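Local coordinates for CIR protein (Plasmodium chabaudi chabaudi, PDB 6ZYV) that is of unknown function but belongs to the Plasmodium-interspersed repeat (PIR) family, variant antigens associated with the malaria parasite's infected red blood cell, at residues I64-V68 against N123-V128; F70-C74 against Y87-A91. The protein carries 5 engineered substitutions. All coordinates share one frame; numbering follows the deposited sequence.

How the contacts relate
Running from the N terminus, the chain enters helix 55-71, whose middle and end supply one side of both contacts. Contact 2 closes the shorter loop: the chain turns after this helix, is stapled by the Cys74-Cys79 disulfide, and returns as helix 81-101, so that 70-74 meets 87-91 across 12 intervening residues. Contact 1 spans 54 residues, from 64-68 to the short helix 122-127, and its loop encloses the whole of contact 2. The centres of the two contacts lie about 11 Å apart and the contacts touch: Leu67 CD2 is 3.7 Å from Ala91 CB. Helix 55-71 is therefore flanked by helix 81-101 and helix 122-127 within one all-helical domain.

Contact 1. Residues I64-V68 against N123-V128; sequences IWLLV and NYASHV. Engineered in segment 123-128: Ala125 (natural residue Thr).
Ile64 reaches Tyr124 with the end of its longer branch: Ile64 CD1 lies 3.8 Å from Tyr124 CB, and CG1 approaches the ring at CD1, near the ring plane. The shorter branch does different work. With CG2 anti to the backbone N (the CG1 torsion is -66°), Ile64 CG2 is directed at the backbone of the partner helix, 3.9 Å from Asn123 O, and at Val128 CG2, 4.0 Å away. Leu67, one turn on, also addresses Tyr124 from the rim, Leu67 CD1 lying in the ring plane at 3.9 Å from Tyr124 CE1. Leu67 CD1 also meets Val128 CG1 at 4.0 Å, so one methyl serves both residues.

Two nearly parallel helices are packed here, helix 55-71 and helix 122-127 of the all-helical PIR ectodomain; the local axes diverge by 11° and approach to 10.4 Å. The matching register pairs Ile64 with Tyr124 and Val68 with Val128, one helical turn later on each side.

Val68 closes the far end, where Val68 CG2 rests 3.8 Å from His127 O and also contacts His127 CB. The contacts between these side chains are van der Waals in kind; the polar end of Tyr124 is satisfied beyond them, its OH hydrogen-bonding to the hydroxyl of Tyr114. Tyr136 of helix 134-149 touches both Leu67 and Tyr124.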
loop_
_atom_site.group_PDB
_atom_site.type_symbol
_atom_site.label_atom_id
_atom_site.label_comp_id
_atom_site.label_asym_id
_atom_site.label_seq_id
_atom_site.Cartn_x
_atom_site.Cartn_y
_atom_site.Cartn_z
ATOM N N ILE A 64 -9.976 -5.380 2.769
ATOM C CA ILE A 64 -10.139 -5.913 4.122
ATOM C C ILE A 64 -9.118 -7.019 4.372
ATOM O O ILE A 64 -8.465 -7.022 5.417
ATOM C CB ILE A 64 -11.580 -6.381 4.356
ATOM C CG1 ILE A 64 -12.519 -5.167 4.319
ATOM C CG2 ILE A 64 -11.724 -7.160 5.662
ATOM C CD1 ILE A 64 -13.949 -5.560 4.153
ATOM N N TRP A 65 -8.882 -7.884 3.373
ATOM C CA TRP A 65 -7.843 -8.900 3.474
ATOM C C TRP A 65 -6.458 -8.248 3.751
ATOM O O TRP A 65 -5.759 -8.704 4.640
ATOM C CB TRP A 65 -7.805 -9.765 2.203
ATOM C CG TRP A 65 -6.796 -10.871 2.264
ATOM C CD1 TRP A 65 -6.977 -12.130 2.762
ATOM C CD2 TRP A 65 -5.438 -10.806 1.820
ATOM N NE1 TRP A 65 -5.811 -12.852 2.655
ATOM C CE2 TRP A 65 -4.841 -12.050 2.104
ATOM C CE3 TRP A 65 -4.662 -9.808 1.230
ATOM C CZ2 TRP A 65 -3.521 -12.335 1.766
ATOM C CZ3 TRP A 65 -3.344 -10.076 0.942
ATOM C CH2 TRP A 65 -2.794 -11.338 1.179
ATOM N N LEU A 66 -6.123 -7.134 3.054
ATOM C CA LEU A 66 -4.889 -6.381 3.252
ATOM C C LEU A 66 -4.755 -5.898 4.656
ATOM O O LEU A 66 -3.715 -6.106 5.245
ATOM C CB LEU A 66 -4.794 -5.133 2.338
ATOM C CG LEU A 66 -4.046 -5.230 1.018
ATOM C CD1 LEU A 66 -3.743 -3.809 0.484
ATOM C CD2 LEU A 66 -2.773 -6.109 1.140
ATOM N N LEU A 67 -5.774 -5.187 5.176
ATOM C CA LEU A 67 -5.769 -4.672 6.537
ATOM C C LEU A 67 -5.616 -5.781 7.554
ATOM O O LEU A 67 -4.886 -5.607 8.519
ATOM C CB LEU A 67 -7.055 -3.887 6.844
ATOM C CG LEU A 67 -7.159 -2.477 6.301
ATOM C CD1 LEU A 67 -8.492 -1.844 6.748
ATOM C CD2 LEU A 67 -5.977 -1.620 6.776
ATOM N N VAL A 68 -6.295 -6.920 7.346
ATOM C CA VAL A 68 -6.185 -8.053 8.255
ATOM C C VAL A 68 -4.728 -8.587 8.259
ATOM O O VAL A 68 -4.137 -8.773 9.323
ATOM C CB VAL A 68 -7.226 -9.141 7.925
ATOM C CG1 VAL A 68 -6.906 -10.454 8.635
ATOM C CG2 VAL A 68 -8.633 -8.671 8.297
ATOM N N ASN A 123 -17.739 -7.748 6.909
ATOM C CA ASN A 123 -16.439 -8.272 7.301
ATOM C C ASN A 123 -15.439 -7.229 7.762
ATOM O O ASN A 123 -14.427 -7.572 8.374
ATOM C CB ASN A 123 -15.885 -9.077 6.148
ATOM C CG ASN A 123 -16.743 -10.289 5.909
ATOM O OD1 ASN A 123 -16.753 -11.206 6.707
ATOM N ND2 ASN A 123 -17.510 -10.310 4.840
ATOM N N TYR A 124 -15.710 -5.951 7.460
ATOM C CA TYR A 124 -14.858 -4.856 7.852
ATOM C C TYR A 124 -14.966 -4.631 9.375
ATOM O O TYR A 124 -13.946 -4.572 10.056
ATOM C CB TYR A 124 -15.260 -3.592 7.066
ATOM C CG TYR A 124 -14.426 -2.383 7.399
ATOM C CD1 TYR A 124 -13.073 -2.347 7.100
ATOM C CD2 TYR A 124 -14.996 -1.263 7.981
ATOM C CE1 TYR A 124 -12.303 -1.229 7.382
ATOM C CE2 TYR A 124 -14.237 -0.133 8.264
ATOM C CZ TYR A 124 -12.888 -0.125 7.972
ATOM O OH TYR A 124 -12.112 0.970 8.260
ATOM N N ALA A 125 -16.192 -4.553 9.910
ATOM C CA ALA A 125 -16.377 -4.367 11.352
ATOM C C ALA A 125 -15.976 -5.617 12.191
ATOM O O ALA A 125 -15.435 -5.461 13.293
ATOM C CB ALA A 125 -17.817 -3.979 11.650
ATOM N N SER A 126 -16.187 -6.834 11.654
ATOM C CA SER A 126 -15.882 -8.042 12.420
ATOM C C SER A 126 -14.434 -8.549 12.326
ATOM O O SER A 126 -13.975 -9.206 13.264
ATOM C CB SER A 126 -16.860 -9.169 12.087
ATOM O OG SER A 126 -17.104 -9.321 10.699
ATOM N N HIS A 127 -13.719 -8.278 11.228
ATOM C CA HIS A 127 -12.358 -8.791 11.072
ATOM C C HIS A 127 -11.283 -7.721 11.228
ATOM O O HIS A 127 -10.190 -8.035 11.722
ATOM C CB HIS A 127 -12.225 -9.586 9.772
ATOM C CG HIS A 127 -13.080 -10.817 9.827
ATOM N ND1 HIS A 127 -13.047 -11.631 10.951
ATOM C CD2 HIS A 127 -13.961 -11.338 8.948
ATOM C CE1 HIS A 127 -13.930 -12.584 10.740
ATOM N NE2 HIS A 127 -14.450 -12.504 9.528
ATOM N N VAL A 128 -11.594 -6.466 10.885
ATOM C CA VAL A 128 -10.630 -5.390 11.115
ATOM C C VAL A 128 -10.868 -4.887 12.535
ATOM O O VAL A 128 -11.901 -4.275 12.797
ATOM C CB VAL A 128 -10.682 -4.257 10.077
ATOM C CG1 VAL A 128 -9.569 -3.266 10.356
ATOM C CG2 VAL A 128 -10.561 -4.814 8.656
#

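Contact 2. Residues F70-C74 against Y87-A91; sequences FEHIC and YAGYA
A disulfide-braced turn linking helix 55-71 to helix 81-101 forms this contact: a type I beta turn runs from Glu71 to Cys74, Cys74 is bonded to Cys79, and helix 81-101 comes back against the turn. Tyr87 is the centre of it. Phe70 O stands 3.7 Å above one face of the Tyr87 ring, displaced toward the rim. Cys74 SG is 3.7 Å from Tyr87 CE2; the line from the ring centroid to SG lies 79° off the ring normal, a sulfur-aromatic contact at the edge. Tyr87 OH lies 3.4 Å from Ile73 CG2, and Ile73 CD1 approaches obliquely near CE1. Tyr87 gains this position because its CG is anti to the carbonyl carbon (chi1 -65°), which carries the ring out across the turn.

Phe70, on helix 55-71, packs against the base of Tyr87. Phe70 CB touches Tyr87 CG at 3.7 Å, and the two rings, inclined at 42°, form neither a stack nor a T-shape. Phe70 CE2 meets Tyr90 CB at 3.7 Å, an oblique approach, and Ala91 N lies in the ring plane at the edge. Val11 of helix 8-20 touches both Phe70 and Ile73.

Phe70 O also accepts the Ile73 N-H, so the carbonyl facing the tyrosine ring already has a backbone partner. Cohesion between the two segments probably rests mainly on apolar contacts and the sulfur-aromatic contact, while the disulfide joins the turn to Cys79, ahead of helix 81-101.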
loop_
_atom_site.group_PDB
_atom_site.type_symbol
_atom_site.label_atom_id
_atom_site.label_comp_id
_atom_site.label_asym_id
_atom_site.label_seq_id
_atom_site.Cartn_x
_atom_site.Cartn_y
_atom_site.Cartn_z
ATOM N N PHE A 70 -1.929 -6.929 7.334
ATOM C CA PHE A 70 -1.017 -5.927 7.872
ATOM C C PHE A 70 -1.051 -5.948 9.403
ATOM O O PHE A 70 -0.006 -5.814 10.034
ATOM C CB PHE A 70 -1.358 -4.503 7.375
ATOM C CG PHE A 70 -1.133 -4.214 5.906
ATOM C CD1 PHE A 70 -0.450 -5.112 5.100
ATOM C CD2 PHE A 70 -1.645 -3.060 5.323
ATOM C CE1 PHE A 70 -0.276 -4.855 3.748
ATOM C CE2 PHE A 70 -1.430 -2.782 3.979
ATOM C CZ PHE A 70 -0.752 -3.675 3.197
ATOM N N GLU A 71 -2.241 -6.095 10.010
ATOM C CA GLU A 71 -2.353 -6.153 11.471
ATOM C C GLU A 71 -1.555 -7.378 12.031
ATOM O O GLU A 71 -1.015 -7.302 13.131
ATOM C CB GLU A 71 -3.836 -6.230 11.881
ATOM C CG GLU A 71 -4.076 -6.253 13.380
ATOM C CD GLU A 71 -5.492 -6.579 13.834
ATOM O OE1 GLU A 71 -6.217 -7.307 13.117
ATOM O OE2 GLU A 71 -5.870 -6.117 14.932
ATOM N N HIS A 72 -1.427 -8.467 11.256
ATOM C CA HIS A 72 -0.655 -9.643 11.687
ATOM C C HIS A 72 0.828 -9.338 11.880
ATOM O O HIS A 72 1.513 -10.105 12.555
ATOM C CB HIS A 72 -0.759 -10.782 10.671
ATOM C CG HIS A 72 -2.128 -11.335 10.496
ATOM N ND1 HIS A 72 -2.999 -11.454 11.562
ATOM C CD2 HIS A 72 -2.713 -11.843 9.387
ATOM C CE1 HIS A 72 -4.086 -12.024 11.066
ATOM N NE2 HIS A 72 -3.962 -12.256 9.757
ATOM N N ILE A 73 1.339 -8.256 11.245
ATOM C CA ILE A 73 2.726 -7.835 11.391
ATOM C C ILE A 73 2.984 -7.368 12.836
ATOM O O ILE A 73 4.071 -7.592 13.370
ATOM C CB ILE A 73 3.116 -6.765 10.334
ATOM C CG1 ILE A 73 2.747 -7.231 8.901
ATOM C CG2 ILE A 73 4.623 -6.451 10.423
ATOM C CD1 ILE A 73 2.920 -6.118 7.801
ATOM N N CYS A 74 1.983 -6.791 13.493
ATOM C CA CYS A 74 2.082 -6.379 14.885
ATOM C C CYS A 74 2.172 -7.609 15.789
ATOM O O CYS A 74 1.598 -8.669 15.462
ATOM C CB CYS A 74 0.882 -5.514 15.265
ATOM S SG CYS A 74 0.623 -4.089 14.178
ATOM N N TYR A 87 -0.304 1.311 8.662
ATOM C CA TYR A 87 -0.960 0.274 7.883
ATOM C C TYR A 87 -2.181 0.776 7.174
ATOM O O TYR A 87 -2.415 0.372 6.031
ATOM C CB TYR A 87 -1.251 -0.979 8.740
ATOM C CG TYR A 87 0.046 -1.624 9.175
ATOM C CD1 TYR A 87 1.099 -1.777 8.284
ATOM C CD2 TYR A 87 0.247 -2.021 10.492
ATOM C CE1 TYR A 87 2.327 -2.281 8.696
ATOM C CE2 TYR A 87 1.472 -2.532 10.914
ATOM C CZ TYR A 87 2.505 -2.666 10.008
ATOM O OH TYR A 87 3.704 -3.199 10.393
ATOM N N ALA A 88 -2.939 1.687 7.800
ATOM C CA ALA A 88 -4.098 2.284 7.120
ATOM C C ALA A 88 -3.618 3.091 5.898
ATOM O O ALA A 88 -4.224 3.026 4.836
ATOM C CB ALA A 88 -4.867 3.187 8.068
ATOM N N GLY A 89 -2.493 3.773 6.044
ATOM C CA GLY A 89 -1.900 4.540 4.970
ATOM C C GLY A 89 -1.465 3.697 3.796
ATOM O O GLY A 89 -1.690 4.112 2.659
ATOM N N TYR A 90 -0.849 2.508 4.042
ATOM C CA TYR A 90 -0.431 1.607 2.955
ATOM C C TYR A 90 -1.624 1.061 2.210
ATOM O O TYR A 90 -1.597 1.031 0.983
ATOM C CB TYR A 90 0.385 0.414 3.471
ATOM C CG TYR A 90 1.738 0.764 4.018
ATOM C CD1 TYR A 90 2.595 1.593 3.318
ATOM C CD2 TYR A 90 2.203 0.188 5.193
ATOM C CE1 TYR A 90 3.852 1.896 3.807
ATOM C CE2 TYR A 90 3.447 0.492 5.698
ATOM C CZ TYR A 90 4.268 1.350 5.006
ATOM O OH TYR A 90 5.506 1.548 5.545
ATOM N N ALA A 91 -2.661 0.626 2.936
ATOM C CA ALA A 91 -3.868 0.037 2.371
ATOM C C ALA A 91 -4.652 1.069 1.575
ATOM O O ALA A 91 -5.130 0.768 0.489
ATOM C CB ALA A 91 -4.737 -0.548 3.486
#